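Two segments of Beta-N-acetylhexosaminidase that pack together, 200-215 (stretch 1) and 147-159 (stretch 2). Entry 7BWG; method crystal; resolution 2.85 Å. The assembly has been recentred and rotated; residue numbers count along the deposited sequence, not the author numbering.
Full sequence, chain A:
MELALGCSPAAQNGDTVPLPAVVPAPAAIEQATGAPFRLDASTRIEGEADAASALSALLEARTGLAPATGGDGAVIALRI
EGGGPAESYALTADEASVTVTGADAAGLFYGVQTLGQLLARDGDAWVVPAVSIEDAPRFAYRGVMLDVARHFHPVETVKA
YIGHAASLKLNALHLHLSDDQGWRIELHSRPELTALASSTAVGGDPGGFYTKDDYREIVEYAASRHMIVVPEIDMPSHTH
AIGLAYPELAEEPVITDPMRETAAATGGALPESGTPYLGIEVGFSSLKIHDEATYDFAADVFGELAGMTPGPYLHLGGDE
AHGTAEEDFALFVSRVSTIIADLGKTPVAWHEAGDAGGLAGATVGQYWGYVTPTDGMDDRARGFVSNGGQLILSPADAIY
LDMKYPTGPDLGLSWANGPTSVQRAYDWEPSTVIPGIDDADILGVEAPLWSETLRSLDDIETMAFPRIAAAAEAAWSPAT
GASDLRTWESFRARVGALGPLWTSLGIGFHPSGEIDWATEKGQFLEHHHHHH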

# COMPACT_ATOMS: atom_id res chain seq x y z
N THR A 200 -17.95 5.95 19.98
CA THR A 200 -17.97 5.55 21.37
C THR A 200 -16.62 4.98 21.80
O THR A 200 -15.70 4.80 21.00
CB THR A 200 -19.08 4.52 21.61
OG1 THR A 200 -18.81 3.33 20.87
CG2 THR A 200 -20.42 5.09 21.16
N ALA A 201 -16.52 4.73 23.11
CA ALA A 201 -15.44 3.96 23.72
C ALA A 201 -16.04 3.22 24.90
O ALA A 201 -17.22 3.39 25.23
CB ALA A 201 -14.27 4.86 24.13
N VAL A 202 -15.23 2.39 25.55
CA VAL A 202 -15.75 1.61 26.67
C VAL A 202 -16.07 2.54 27.84
O VAL A 202 -15.34 3.51 28.10
CB VAL A 202 -14.75 0.50 27.07
CG1 VAL A 202 -13.53 1.08 27.75
CG2 VAL A 202 -15.42 -0.53 27.96
N GLY A 203 -17.18 2.28 28.51
CA GLY A 203 -17.60 3.09 29.63
C GLY A 203 -18.11 4.47 29.28
O GLY A 203 -18.06 5.37 30.12
N GLY A 204 -18.60 4.67 28.06
CA GLY A 204 -19.10 5.97 27.66
C GLY A 204 -18.04 7.04 27.54
O GLY A 204 -18.32 8.22 27.79
N ASP A 205 -16.83 6.67 27.15
CA ASP A 205 -15.70 7.56 27.04
C ASP A 205 -15.54 8.06 25.61
O ASP A 205 -16.13 7.49 24.68
CB ASP A 205 -14.43 6.84 27.51
CG ASP A 205 -14.18 7.01 28.99
OD1 ASP A 205 -13.97 8.16 29.43
OD2 ASP A 205 -14.21 6.00 29.73
N PRO A 206 -14.77 9.13 25.39
CA PRO A 206 -14.67 9.69 24.04
C PRO A 206 -14.16 8.68 23.02
O PRO A 206 -13.25 7.89 23.31
CB PRO A 206 -13.68 10.85 24.21
CG PRO A 206 -13.81 11.24 25.63
CD PRO A 206 -14.10 9.98 26.39
N GLY A 207 -14.75 8.71 21.83
CA GLY A 207 -14.35 7.83 20.75
C GLY A 207 -13.34 8.48 19.83
O GLY A 207 -12.33 9.03 20.29
N GLY A 208 -13.59 8.42 18.53
CA GLY A 208 -12.70 8.98 17.53
C GLY A 208 -12.01 7.89 16.73
O GLY A 208 -12.20 6.69 16.95
N PHE A 209 -11.19 8.34 15.78
CA PHE A 209 -10.49 7.44 14.89
C PHE A 209 -9.25 8.13 14.34
O PHE A 209 -9.11 9.35 14.43
CB PHE A 209 -11.40 6.98 13.74
CG PHE A 209 -11.98 8.11 12.93
CD1 PHE A 209 -13.20 8.66 13.27
CD2 PHE A 209 -11.30 8.61 11.83
CE1 PHE A 209 -13.74 9.70 12.54
CE2 PHE A 209 -11.84 9.65 11.09
CZ PHE A 209 -13.05 10.20 11.44
N TYR A 210 -8.36 7.33 13.77
CA TYR A 210 -7.21 7.85 13.04
C TYR A 210 -7.60 8.05 11.59
O TYR A 210 -8.06 7.12 10.93
CB TYR A 210 -6.02 6.89 13.13
CG TYR A 210 -5.49 6.65 14.52
CD1 TYR A 210 -5.32 7.69 15.42
CD2 TYR A 210 -5.16 5.37 14.94
CE1 TYR A 210 -4.83 7.47 16.69
CE2 TYR A 210 -4.67 5.13 16.22
CZ TYR A 210 -4.51 6.19 17.08
OH TYR A 210 -4.03 5.96 18.35
N THR A 211 -7.43 9.27 11.08
CA THR A 211 -7.56 9.46 9.65
C THR A 211 -6.41 8.78 8.93
O THR A 211 -5.36 8.49 9.52
CB THR A 211 -7.59 10.95 9.28
OG1 THR A 211 -6.37 11.58 9.70
CG2 THR A 211 -8.78 11.64 9.92
N LYS A 212 -6.62 8.51 7.64
CA LYS A 212 -5.52 8.04 6.81
C LYS A 212 -4.33 8.99 6.90
O LYS A 212 -3.18 8.56 6.96
CB LYS A 212 -5.98 7.90 5.36
N ASP A 213 -4.61 10.30 6.95
CA ASP A 213 -3.54 11.28 7.14
C ASP A 213 -2.93 11.18 8.53
O ASP A 213 -1.73 11.41 8.70
CB ASP A 213 -4.08 12.69 6.90
CG ASP A 213 -5.05 12.75 5.73
OD1 ASP A 213 -4.60 12.54 4.58
OD2 ASP A 213 -6.25 13.00 5.96
N ASP A 214 -3.74 10.85 9.54
CA ASP A 214 -3.20 10.66 10.88
C ASP A 214 -2.47 9.33 11.02
O ASP A 214 -1.59 9.19 11.87
CB ASP A 214 -4.32 10.74 11.93
CG ASP A 214 -4.42 12.12 12.56
OD1 ASP A 214 -3.36 12.70 12.88
OD2 ASP A 214 -5.55 12.61 12.75
N TYR A 215 -2.82 8.34 10.19
CA TYR A 215 -2.18 7.04 10.26
C TYR A 215 -0.80 7.05 9.61
O TYR A 215 0.08 6.28 10.03
CB TYR A 215 -3.07 5.98 9.61
CG TYR A 215 -2.48 4.58 9.64
CD1 TYR A 215 -2.16 3.97 10.84
CD2 TYR A 215 -2.24 3.89 8.46
CE1 TYR A 215 -1.62 2.70 10.86
CE2 TYR A 215 -1.71 2.61 8.47
CZ TYR A 215 -1.39 2.02 9.68
OH TYR A 215 -0.86 0.76 9.71
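Stretch 2 (147-159) DVARHFHPVETVK

Stretch 2 runs alongside stretch 1 mostly as irregular chain: 148-150 have helical phi/psi without the regular bonds, 151-154 are loop, and a helix begins at Val-155 with Pro-154 at its N-cap. Thr-157 OG1 donates to Pro-154 O (3.1 Å), tying the first turn of that helix together. The nearest CA pairs fix the course. Ala-201 lies 5.3 Å from His-151 and Val-202 5.3 Å from Arg-150, both CA to CA; later, Gly-207 CA is 5.6 Å from Phe-152 CA and Asp-214 CA 7.3 Å from Val-155 CA. Beyond the local reversal at 201-202, numbering thus rises in both stretches, and the contact buries 634 Å² in total.

At the start of stretch 1, Ala-201 CB is 3.2 Å from Arg-150 O. The same carbonyl accepts from the next residue: Val-202 N to Arg-150 O is 2.8 Å with an N-H...O angle of 175°, a nearly linear bond and the only hydrogen bond between the stretches. Val-202, with chi1 in the p well, places CG1 over a face of the His-151 ring, 3.6 Å from the ring centroid and 27° off its normal, a CH-pi contact. A type II turn from Ala-201 to Gly-204 then brings the chain round to Asp-205, whose OD2 approaches His-151 CE1 at 3.0 Å, at the ring edge. His-151 is therefore met on both a face and its edge by residues flanking the two turn glycines.

From Pro-206 onward the chain follows Phe-152, whose CB points toward stretch 1. Gly-207 O is 3.1 Å from Phe-152 CD2. Gly-208 lies over a face of the ring, its CA 4.2 Å from the centroid and 25° off the normal. An ideal CB here would stand 2.9 Å from Phe-152 CD2, a clash, so the absence of a side chain permits this close approach. Phe-209 turns its CB away and makes its closest approach through the backbone, O to Phe-152 CZ at 3.3 Å.

Tyr-210 has the largest covered area, 117 Å². Its CB points sideways, yet chi1 of -62° (m) carries the ring into stretch 2. The rings of Tyr-210 and Phe-152 meet obliquely, planes at 53° and centroids 4.9 Å apart. Tyr-210 CE1 also lies 3.9 Å from Val-155 CG2, and its CE2 3.9 Å from Val-148 CG1.

Thr-211 caps the closing helix, OG1 accepting from Asp-214 N at 2.7 Å. Asp-214 makes the last contact, OD1 to Val-155 CG2 at 3.6 Å.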

# COMPACT_ATOMS: atom_id res chain seq x y z
N ASP A 147 -3.91 -1.03 22.47
CA ASP A 147 -5.33 -1.15 22.14
C ASP A 147 -5.91 0.24 22.01
O ASP A 147 -6.03 0.97 22.99
CB ASP A 147 -6.05 -1.96 23.22
CG ASP A 147 -7.45 -2.37 22.82
OD1 ASP A 147 -8.12 -1.62 22.07
OD2 ASP A 147 -7.90 -3.44 23.26
N VAL A 148 -6.29 0.62 20.78
CA VAL A 148 -6.98 1.88 20.55
C VAL A 148 -8.49 1.71 20.42
O VAL A 148 -9.21 2.71 20.33
CB VAL A 148 -6.44 2.60 19.29
CG1 VAL A 148 -4.98 2.98 19.47
CG2 VAL A 148 -6.63 1.74 18.06
N ALA A 149 -8.99 0.47 20.43
CA ALA A 149 -10.40 0.24 20.18
C ALA A 149 -11.25 0.47 21.43
O ALA A 149 -12.29 1.13 21.38
CB ALA A 149 -10.61 -1.17 19.64
N ARG A 150 -10.82 -0.08 22.57
CA ARG A 150 -11.57 0.09 23.81
C ARG A 150 -11.54 1.54 24.26
O ARG A 150 -12.58 2.13 24.60
CB ARG A 150 -11.03 -0.83 24.90
CG ARG A 150 -10.56 -2.19 24.41
CD ARG A 150 -11.67 -2.97 23.74
NE ARG A 150 -11.20 -4.25 23.21
CZ ARG A 150 -11.26 -5.40 23.88
NH1 ARG A 150 -11.77 -5.43 25.10
NH2 ARG A 150 -10.81 -6.51 23.32
N HIS A 151 -10.35 2.14 24.28
CA HIS A 151 -10.18 3.57 24.55
C HIS A 151 -9.34 4.15 23.43
O HIS A 151 -8.18 3.77 23.26
CB HIS A 151 -9.51 3.81 25.91
CG HIS A 151 -10.45 3.76 27.07
ND1 HIS A 151 -11.51 4.64 27.20
CD2 HIS A 151 -10.49 2.95 28.15
CE1 HIS A 151 -12.16 4.37 28.32
NE2 HIS A 151 -11.57 3.35 28.91
N PHE A 152 -9.93 5.06 22.65
CA PHE A 152 -9.21 5.66 21.54
C PHE A 152 -8.06 6.50 22.07
O PHE A 152 -8.27 7.54 22.70
CB PHE A 152 -10.14 6.51 20.68
CG PHE A 152 -9.44 7.21 19.55
CD1 PHE A 152 -8.77 6.48 18.58
CD2 PHE A 152 -9.42 8.59 19.48
CE1 PHE A 152 -8.12 7.12 17.54
CE2 PHE A 152 -8.77 9.24 18.45
CZ PHE A 152 -8.12 8.50 17.48
N HIS A 153 -6.83 6.05 21.82
CA HIS A 153 -5.65 6.78 22.23
C HIS A 153 -5.18 7.67 21.10
O HIS A 153 -4.95 7.17 19.99
CB HIS A 153 -4.55 5.82 22.64
CG HIS A 153 -4.89 4.99 23.84
ND1 HIS A 153 -5.23 5.55 25.06
CD2 HIS A 153 -4.96 3.65 24.01
CE1 HIS A 153 -5.49 4.59 25.92
NE2 HIS A 153 -5.33 3.43 25.31
N PRO A 154 -5.04 8.98 21.31
CA PRO A 154 -4.70 9.88 20.21
C PRO A 154 -3.28 9.63 19.70
O PRO A 154 -2.49 8.89 20.28
CB PRO A 154 -4.83 11.27 20.84
CG PRO A 154 -4.64 11.04 22.30
CD PRO A 154 -5.22 9.69 22.59
N VAL A 155 -2.98 10.28 18.58
CA VAL A 155 -1.66 10.17 17.97
C VAL A 155 -0.58 10.65 18.92
O VAL A 155 0.54 10.12 18.94
CB VAL A 155 -1.62 10.96 16.64
CG1 VAL A 155 -0.47 10.48 15.77
CG2 VAL A 155 -2.95 10.82 15.91
N GLU A 156 -0.89 11.66 19.74
CA GLU A 156 0.10 12.22 20.65
C GLU A 156 0.53 11.19 21.69
O GLU A 156 1.73 10.98 21.92
CB GLU A 156 -0.46 13.47 21.33
CG GLU A 156 0.59 14.42 21.87
CD GLU A 156 -0.03 15.57 22.64
OE1 GLU A 156 0.48 16.71 22.52
OE2 GLU A 156 -1.02 15.35 23.36
N THR A 157 -0.44 10.53 22.34
CA THR A 157 -0.11 9.53 23.35
C THR A 157 0.46 8.26 22.74
O THR A 157 1.06 7.45 23.47
CB THR A 157 -1.35 9.19 24.19
OG1 THR A 157 -2.30 8.50 23.37
CG2 THR A 157 -1.98 10.46 24.74
N VAL A 158 0.29 8.05 21.44
CA VAL A 158 0.87 6.89 20.77
C VAL A 158 2.31 7.17 20.35
O VAL A 158 3.17 6.29 20.45
CB VAL A 158 -0.00 6.49 19.56
CG1 VAL A 158 0.76 5.58 18.61
CG2 VAL A 158 -1.28 5.81 20.04
N LYS A 159 2.60 8.39 19.90
CA LYS A 159 3.98 8.75 19.56
C LYS A 159 4.90 8.63 20.77
O LYS A 159 6.02 8.14 20.66
CB LYS A 159 4.03 10.16 18.98
CG LYS A 159 3.52 10.27 17.55
CD LYS A 159 3.63 11.70 17.04
CE LYS A 159 2.82 11.91 15.77
NZ LYS A 159 3.67 12.22 14.60